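Local coordinates for protein transcription anti-terminator antagonist UpxZ (Bacteroides uniformis ATCC 8492, PDB 4EPZ) that probably acts as an antagonist of transcription anti-termination in the regulation of capsular polysaccharide synthesis, at residues 105-116 with 143-154. Residues are numbered along the deposited sequence; the frame is centred on the assembly and turned at random.
Sequences MRLLTWGYSETY and IIEELRNFEENQ
Phe150 has CG opposite its carbonyl carbon, which carries its ring across to Trp110 and Ser113. Gln154 has CG opposite its backbone N (chi1 177°), and the extended chain runs along one face of the Tyr116 ring, CG over its centre in a CH-pi contact. The Phe150 edge meets the Trp110 face in a T-shaped pair, centroids 5.3 Å apart and planes at 68°. Ser113 CB sits over one face of Phe150. The Phe150 ring is a knob among Thr109, Trp110, Tyr112 and Ser113; Thr109 fits among Ile143, Glu146, Leu147 and Phe150, its CG2 3.7 Å from Leu147 CA. Met105 packs on Ile143 and Leu147, and Tyr112 CD2 on Leu147 CD1. A water joins Trp110 NE1 to Glu146 OE1, while Glu146 OE2 is hydrogen-bonded to Tyr21 OH. Tyr116 OH donates to Phe150 O at 2.5 Å, tilted 31° from the carbonyl plane. A second water donates to Tyr116 OH and Asn153 O. A phenylalanine in place of Tyr116 would probably leave Phe150 O without this donor and the water without one acceptor. Knobs-into-holes packing, apolar and aromatic, thus joins the nearly parallel helix segments 105-115 and 143-152, with one direct and two water-mediated polar links.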
HETATM    1  N   MSE A 105      -6.101  -4.505   6.798  1.00 15.88           N
HETATM    2  CA  MSE A 105      -6.953  -3.535   6.094  1.00 15.10           C
HETATM    3  C   MSE A 105      -6.155  -2.778   4.999  1.00 17.60           C
HETATM    4  O   MSE A 105      -6.620  -2.626   3.865  1.00 15.55           O
HETATM    5  CB  MSE A 105      -7.522  -2.521   7.089  1.00 14.87           C
HETATM    6  CG  MSE A 105      -8.401  -1.475   6.417  1.00 17.68           C
HETATM    7 SE   MSE A 105     -10.055  -2.299   5.708  0.75 22.71          SE
HETATM    8  CE  MSE A 105     -10.540  -0.667   4.637  1.00 20.12           C
ATOM      9  N   ARG A 106      -4.959  -2.323   5.347  1.00 15.91           N
ATOM     10  CA  ARG A 106      -4.101  -1.597   4.389  1.00 16.35           C
ATOM     11  C   ARG A 106      -3.691  -2.506   3.230  1.00 17.84           C
ATOM     12  O   ARG A 106      -3.713  -2.066   2.087  1.00 16.72           O
ATOM     13  CB  ARG A 106      -2.876  -1.015   5.113  1.00 16.66           C
ATOM     14  CG  ARG A 106      -3.311   0.147   6.037  1.00 16.35           C
ATOM     15  CD  ARG A 106      -2.190   0.502   6.974  1.00 15.36           C
ATOM     16  NE  ARG A 106      -2.392   1.847   7.537  1.00 20.29           N
ATOM     17  CZ  ARG A 106      -1.606   2.385   8.471  1.00 31.18           C
ATOM     18  NH1 ARG A 106      -0.608   1.684   8.993  1.00 20.61           N
ATOM     19  NH2 ARG A 106      -1.842   3.612   8.920  1.00 21.76           N
ATOM     20  N   LEU A 107      -3.400  -3.779   3.503  1.00 14.84           N
ATOM     21  CA  LEU A 107      -3.008  -4.695   2.422  1.00 14.22           C
ATOM     22  C   LEU A 107      -4.214  -4.955   1.495  1.00 17.45           C
ATOM     23  O   LEU A 107      -4.067  -5.016   0.266  1.00 15.43           O
ATOM     24  CB  LEU A 107      -2.499  -6.013   2.987  1.00 14.71           C
ATOM     25  CG  LEU A 107      -1.088  -5.981   3.558  1.00 16.78           C
ATOM     26  CD1 LEU A 107      -0.845  -7.244   4.402  1.00 17.65           C
ATOM     27  CD2 LEU A 107      -0.037  -5.945   2.426  1.00 16.81           C
ATOM     28  N   LEU A 108      -5.395  -5.150   2.087  1.00 14.83           N
ATOM     29  CA  LEU A 108      -6.599  -5.367   1.260  1.00 15.94           C
ATOM     30  C   LEU A 108      -6.871  -4.155   0.392  1.00 16.82           C
ATOM     31  O   LEU A 108      -7.188  -4.330  -0.787  1.00 15.80           O
ATOM     32  CB  LEU A 108      -7.843  -5.648   2.107  1.00 15.99           C
ATOM     33  CG  LEU A 108      -7.898  -6.978   2.876  1.00 18.72           C
ATOM     34  CD1 LEU A 108      -8.906  -6.859   4.024  1.00 19.10           C
ATOM     35  CD2 LEU A 108      -8.295  -8.141   1.915  1.00 21.84           C
ATOM     36  N   THR A 109      -6.691  -2.925   0.942  1.00 14.72           N
ATOM     37  CA  THR A 109      -7.007  -1.706   0.207  1.00 14.75           C
ATOM     38  C   THR A 109      -5.988  -1.490  -0.914  1.00 16.38           C
ATOM     39  O   THR A 109      -6.364  -1.235  -2.063  1.00 16.58           O
ATOM     40  CB  THR A 109      -7.093  -0.528   1.188  1.00 18.14           C
ATOM     41  OG1 THR A 109      -8.111  -0.840   2.123  1.00 18.48           O
ATOM     42  CG2 THR A 109      -7.408   0.773   0.469  1.00 16.95           C
ATOM     43  N   TRP A 110      -4.695  -1.532  -0.582  1.00 16.52           N
ATOM     44  CA  TRP A 110      -3.646  -1.380  -1.600  1.00 16.42           C
ATOM     45  C   TRP A 110      -3.695  -2.500  -2.637  1.00 15.90           C
ATOM     46  O   TRP A 110      -3.499  -2.236  -3.829  1.00 16.44           O
ATOM     47  CB  TRP A 110      -2.269  -1.313  -0.946  1.00 15.90           C
ATOM     48  CG  TRP A 110      -2.012   0.061  -0.435  1.00 18.75           C
ATOM     49  CD1 TRP A 110      -2.181   0.502   0.843  1.00 21.90           C
ATOM     50  CD2 TRP A 110      -1.775   1.228  -1.236  1.00 20.03           C
ATOM     51  NE1 TRP A 110      -1.941   1.860   0.910  1.00 23.21           N
ATOM     52  CE2 TRP A 110      -1.706   2.335  -0.357  1.00 24.27           C
ATOM     53  CE3 TRP A 110      -1.517   1.433  -2.606  1.00 21.04           C
ATOM     54  CZ2 TRP A 110      -1.429   3.634  -0.806  1.00 24.74           C
ATOM     55  CZ3 TRP A 110      -1.240   2.723  -3.046  1.00 23.78           C
ATOM     56  CH2 TRP A 110      -1.232   3.807  -2.159  1.00 25.49           C
ATOM     57  N   GLY A 111      -3.964  -3.728  -2.204  1.00 14.39           N
ATOM     58  CA  GLY A 111      -4.078  -4.858  -3.133  1.00 13.94           C
ATOM     59  C   GLY A 111      -5.256  -4.668  -4.077  1.00 16.14           C
ATOM     60  O   GLY A 111      -5.120  -4.843  -5.303  1.00 17.16           O
ATOM     61  N   TYR A 112      -6.386  -4.182  -3.549  1.00 14.55           N
ATOM     62  CA  TYR A 112      -7.549  -3.865  -4.415  1.00 15.54           C
ATOM     63  C   TYR A 112      -7.181  -2.764  -5.428  1.00 19.20           C
ATOM     64  O   TYR A 112      -7.584  -2.828  -6.600  1.00 18.37           O
ATOM     65  CB  TYR A 112      -8.738  -3.405  -3.534  1.00 15.96           C
ATOM     66  CG  TYR A 112      -9.888  -2.817  -4.323  1.00 16.12           C
ATOM     67  CD1 TYR A 112     -10.766  -3.638  -5.030  1.00 18.34           C
ATOM     68  CD2 TYR A 112     -10.104  -1.441  -4.352  1.00 18.34           C
ATOM     69  CE1 TYR A 112     -11.826  -3.093  -5.760  1.00 20.23           C
ATOM     70  CE2 TYR A 112     -11.133  -0.888  -5.112  1.00 20.60           C
ATOM     71  CZ  TYR A 112     -12.007  -1.723  -5.785  1.00 26.79           C
ATOM     72  OH  TYR A 112     -13.058  -1.179  -6.478  1.00 31.46           O
ATOM     73  N   SER A 113      -6.431  -1.730  -4.995  1.00 17.00           N
ATOM     74  CA  SER A 113      -6.113  -0.639  -5.924  1.00 16.40           C
ATOM     75  C   SER A 113      -5.330  -1.100  -7.151  1.00 19.40           C
ATOM     76  O   SER A 113      -5.394  -0.458  -8.209  1.00 20.48           O
ATOM     77  CB  SER A 113      -5.295   0.424  -5.217  1.00 19.32           C
ATOM     78  OG  SER A 113      -3.926   0.067  -5.086  1.00 18.95           O
ATOM     79  N   GLU A 114      -4.566  -2.180  -6.996  1.00 15.49           N
ATOM     80  CA  GLU A 114      -3.717  -2.722  -8.067  1.00 16.84           C
ATOM     81  C   GLU A 114      -4.424  -3.733  -8.941  1.00 23.81           C
ATOM     82  O   GLU A 114      -3.997  -3.951 -10.074  1.00 27.12           O
ATOM     83  CB  GLU A 114      -2.494  -3.419  -7.475  1.00 17.90           C
ATOM     84  CG  GLU A 114      -1.485  -2.446  -6.881  1.00 23.73           C
ATOM     85  CD  GLU A 114      -0.683  -1.625  -7.872  1.00 28.62           C
ATOM     86  OE1 GLU A 114      -0.592  -2.018  -9.057  1.00 28.57           O
ATOM     87  OE2 GLU A 114      -0.176  -0.557  -7.467  1.00 29.29           O
ATOM     88  N   THR A 115      -5.474  -4.360  -8.435  1.00 17.32           N
ATOM     89  CA  THR A 115      -6.142  -5.465  -9.121  1.00 17.99           C
ATOM     90  C   THR A 115      -7.579  -5.224  -9.503  1.00 20.46           C
ATOM     91  O   THR A 115      -8.077  -5.891 -10.441  1.00 20.69           O
ATOM     92  CB  THR A 115      -6.146  -6.693  -8.172  1.00 21.49           C
ATOM     93  OG1 THR A 115      -6.856  -6.359  -6.956  1.00 19.62           O
ATOM     94  CG2 THR A 115      -4.720  -7.171  -7.804  1.00 20.27           C
ATOM     95  N   TYR A 116      -8.286  -4.366  -8.714  1.00 18.30           N
ATOM     96  CA  TYR A 116      -9.720  -4.182  -8.756  1.00 18.31           C
ATOM     97  C   TYR A 116     -10.395  -5.556  -8.580  1.00 21.31           C
ATOM     98  O   TYR A 116     -11.417  -5.847  -9.209  1.00 22.84           O
ATOM     99  CB  TYR A 116     -10.198  -3.408  -9.996  1.00 20.32           C
ATOM    100  CG  TYR A 116      -9.973  -1.942  -9.748  1.00 21.99           C
ATOM    101  CD1 TYR A 116     -10.836  -1.218  -8.931  1.00 22.92           C
ATOM    102  CD2 TYR A 116      -8.812  -1.313 -10.185  1.00 22.35           C
ATOM    103  CE1 TYR A 116     -10.564   0.091  -8.569  1.00 22.40           C
ATOM    104  CE2 TYR A 116      -8.555   0.019  -9.867  1.00 23.39           C
ATOM    105  CZ  TYR A 116      -9.418   0.703  -9.031  1.00 24.71           C
ATOM    106  OH  TYR A 116      -9.205   2.021  -8.716  1.00 24.40           O
ATOM    107  N   ILE A 143      -7.747   5.187   5.836  1.00 17.18           N
ATOM    108  CA  ILE A 143      -7.762   4.018   4.940  1.00 15.90           C
ATOM    109  C   ILE A 143      -9.175   3.881   4.330  1.00 19.92           C
ATOM    110  O   ILE A 143      -9.283   3.495   3.166  1.00 19.79           O
ATOM    111  CB  ILE A 143      -7.258   2.722   5.612  1.00 17.57           C
ATOM    112  CG1 ILE A 143      -6.903   1.632   4.546  1.00 16.82           C
ATOM    113  CG2 ILE A 143      -8.242   2.204   6.685  1.00 19.17           C
ATOM    114  CD1 ILE A 143      -5.707   2.127   3.576  1.00 17.51           C
ATOM    115  N   ILE A 144     -10.232   4.224   5.094  1.00 18.02           N
ATOM    116  CA  ILE A 144     -11.598   4.214   4.531  1.00 18.02           C
ATOM    117  C   ILE A 144     -11.681   5.203   3.318  1.00 19.63           C
ATOM    118  O   ILE A 144     -12.236   4.857   2.255  1.00 19.95           O
ATOM    119  CB  ILE A 144     -12.621   4.581   5.631  1.00 21.84           C
ATOM    120  CG1 ILE A 144     -12.784   3.422   6.629  1.00 21.41           C
ATOM    121  CG2 ILE A 144     -13.994   4.952   5.003  1.00 25.32           C
ATOM    122  CD1 ILE A 144     -13.503   3.911   7.907  1.00 24.93           C
ATOM    123  N   GLU A 145     -11.091   6.393   3.487  1.00 18.57           N
ATOM    124  CA  GLU A 145     -11.053   7.427   2.463  0.50 18.76           C
ATOM    125  C   GLU A 145     -10.269   6.912   1.251  1.00 20.88           C
ATOM    126  O   GLU A 145     -10.714   7.059   0.106  1.00 20.28           O
ATOM    127  CB  GLU A 145     -10.438   8.715   3.043  0.50 20.89           C
ATOM    128  CG  GLU A 145     -10.496   9.926   2.125  0.50 28.05           C
ATOM    129  CD  GLU A 145      -9.791  11.164   2.658  0.50 61.47           C
ATOM    130  OE1 GLU A 145      -9.648  11.294   3.896  0.50 61.51           O
ATOM    131  OE2 GLU A 145      -9.364  12.002   1.830  0.50 61.67           O
ATOM    132  N   GLU A 146      -9.112   6.282   1.494  1.00 19.86           N
ATOM    133  CA  GLU A 146      -8.263   5.748   0.410  1.00 19.26           C
ATOM    134  C   GLU A 146      -9.009   4.684  -0.405  1.00 21.17           C
ATOM    135  O   GLU A 146      -9.022   4.739  -1.647  1.00 19.99           O
ATOM    136  CB  GLU A 146      -6.951   5.191   0.974  1.00 20.28           C
ATOM    137  CG  GLU A 146      -6.012   6.326   1.388  1.00 29.07           C
ATOM    138  CD  GLU A 146      -4.827   5.946   2.262  1.00 47.53           C
ATOM    139  OE1 GLU A 146      -4.437   4.759   2.249  1.00 37.44           O
ATOM    140  OE2 GLU A 146      -4.260   6.842   2.926  1.00 39.65           O
ATOM    141  N   LEU A 147      -9.663   3.747   0.293  1.00 18.19           N
ATOM    142  CA  LEU A 147     -10.461   2.700  -0.350  1.00 18.35           C
ATOM    143  C   LEU A 147     -11.576   3.316  -1.190  1.00 19.91           C
ATOM    144  O   LEU A 147     -11.731   2.930  -2.360  1.00 19.90           O
ATOM    145  CB  LEU A 147     -11.068   1.754   0.678  1.00 17.82           C
ATOM    146  CG  LEU A 147     -11.976   0.641   0.101  1.00 20.70           C
ATOM    147  CD1 LEU A 147     -11.225  -0.241  -0.931  1.00 22.03           C
ATOM    148  CD2 LEU A 147     -12.598  -0.185   1.233  1.00 22.10           C
ATOM    149  N   ARG A 148     -12.322   4.279  -0.627  1.00 19.57           N
ATOM    150  CA  ARG A 148     -13.396   4.912  -1.378  1.00 20.33           C
ATOM    151  C   ARG A 148     -12.859   5.594  -2.651  1.00 22.85           C
ATOM    152  O   ARG A 148     -13.480   5.463  -3.712  1.00 21.84           O
ATOM    153  CB  ARG A 148     -14.155   5.915  -0.517  1.00 18.50           C
ATOM    154  CG  ARG A 148     -15.450   6.403  -1.204  1.00 29.15           C
ATOM    155  CD  ARG A 148     -16.106   7.553  -0.499  1.00 37.96           C
ATOM    156  NE  ARG A 148     -15.240   8.734  -0.417  1.00 46.13           N
ATOM    157  CZ  ARG A 148     -14.626   9.131   0.693  1.00 64.71           C
ATOM    158  NH1 ARG A 148     -14.773   8.448   1.825  1.00 50.05           N
ATOM    159  NH2 ARG A 148     -13.848  10.204   0.679  1.00 55.85           N
ATOM    160  N   ASN A 149     -11.690   6.279  -2.559  1.00 19.87           N
ATOM    161  CA  ASN A 149     -11.103   6.953  -3.715  0.60 19.82           C
ATOM    162  C   ASN A 149     -10.698   5.926  -4.792  1.00 23.81           C
ATOM    163  O   ASN A 149     -10.926   6.177  -5.974  1.00 22.96           O
ATOM    164  CB  ASN A 149      -9.934   7.816  -3.293  0.60 21.68           C
ATOM    165  CG  ASN A 149     -10.374   9.125  -2.646  0.60 44.60           C
ATOM    166  OD1 ASN A 149     -11.388   9.729  -3.017  0.60 42.14           O
ATOM    167  ND2 ASN A 149      -9.603   9.622  -1.693  0.60 33.96           N
ATOM    168  N   PHE A 150     -10.139   4.761  -4.384  1.00 19.93           N
ATOM    169  CA  PHE A 150      -9.784   3.728  -5.377  1.00 17.91           C
ATOM    170  C   PHE A 150     -11.056   3.199  -6.072  1.00 23.27           C
ATOM    171  O   PHE A 150     -11.063   3.006  -7.292  1.00 22.57           O
ATOM    172  CB  PHE A 150      -9.016   2.576  -4.704  1.00 18.29           C
ATOM    173  CG  PHE A 150      -7.604   2.943  -4.288  1.00 19.47           C
ATOM    174  CD1 PHE A 150      -6.750   3.606  -5.168  1.00 23.11           C
ATOM    175  CD2 PHE A 150      -7.089   2.519  -3.059  1.00 20.53           C
ATOM    176  CE1 PHE A 150      -5.441   3.932  -4.787  1.00 24.07           C
ATOM    177  CE2 PHE A 150      -5.775   2.827  -2.693  1.00 23.36           C
ATOM    178  CZ  PHE A 150      -4.964   3.526  -3.561  1.00 22.28           C
ATOM    179  N   GLU A 151     -12.132   3.000  -5.304  1.00 20.55           N
ATOM    180  CA  GLU A 151     -13.383   2.486  -5.862  1.00 22.46           C
ATOM    181  C   GLU A 151     -13.966   3.478  -6.872  1.00 26.66           C
ATOM    182  O   GLU A 151     -14.352   3.080  -7.979  1.00 27.68           O
ATOM    183  CB  GLU A 151     -14.401   2.206  -4.754  1.00 24.11           C
ATOM    184  CG  GLU A 151     -14.065   1.002  -3.889  1.00 25.65           C
ATOM    185  CD  GLU A 151     -14.985   0.829  -2.699  1.00 31.62           C
ATOM    186  OE1 GLU A 151     -15.723   1.779  -2.354  1.00 36.86           O
ATOM    187  OE2 GLU A 151     -14.989  -0.277  -2.126  1.00 30.24           O
ATOM    188  N   GLU A 152     -13.996   4.768  -6.519  1.00 23.66           N
ATOM    189  CA  GLU A 152     -14.571   5.817  -7.373  0.60 23.28           C
ATOM    190  C   GLU A 152     -13.727   6.158  -8.613  1.00 27.85           C
ATOM    191  O   GLU A 152     -14.245   6.769  -9.568  1.00 29.31           O
ATOM    192  CB  GLU A 152     -14.763   7.076  -6.537  0.60 24.73           C
ATOM    193  CG  GLU A 152     -15.845   6.919  -5.487  0.60 25.38           C
ATOM    194  CD  GLU A 152     -16.108   8.168  -4.667  0.60 34.72           C
ATOM    195  OE1 GLU A 152     -15.391   9.177  -4.862  0.60 29.10           O
ATOM    196  OE2 GLU A 152     -17.022   8.131  -3.814  0.60 25.95           O
ATOM    197  N   ASN A 153     -12.426   5.839  -8.596  1.00 22.38           N
ATOM    198  CA  ASN A 153     -11.530   6.210  -9.697  1.00 22.17           C
ATOM    199  C   ASN A 153     -10.996   5.010 -10.463  1.00 24.80           C
ATOM    200  O   ASN A 153      -9.942   5.098 -11.113  1.00 26.24           O
ATOM    201  CB  ASN A 153     -10.379   7.033  -9.144  1.00 25.45           C
ATOM    202  CG  ASN A 153     -10.868   8.364  -8.640  1.00 36.11           C
ATOM    203  OD1 ASN A 153     -11.543   9.111  -9.355  1.00 38.78           O
ATOM    204  ND2 ASN A 153     -10.607   8.651  -7.390  1.00 38.84           N
ATOM    205  N   GLN A 154     -11.784   3.935 -10.518  1.00 19.75           N
ATOM    206  CA  GLN A 154     -11.344   2.758 -11.242  1.00 18.98           C
ATOM    207  C   GLN A 154     -11.099   3.069 -12.713  1.00 23.01           C
ATOM    208  O   GLN A 154     -10.083   2.638 -13.268  1.00 22.14           O
ATOM    209  CB  GLN A 154     -12.357   1.620 -11.109  1.00 20.70           C
ATOM    210  CG  GLN A 154     -11.964   0.356 -11.927  1.00 21.90           C
ATOM    211  CD  GLN A 154     -12.826  -0.836 -11.599  1.00 22.39           C
ATOM    212  OE1 GLN A 154     -13.886  -0.721 -10.946  1.00 24.44           O
ATOM    213  NE2 GLN A 154     -12.404  -1.991 -12.067  1.00 22.10           N
TER
HETATM  214  O   HOH W   1      -2.171   3.953   2.823  1.00 28.69           O
HETATM  215  O   HOH W   2      -7.515   3.960  -9.401  1.00 51.38           O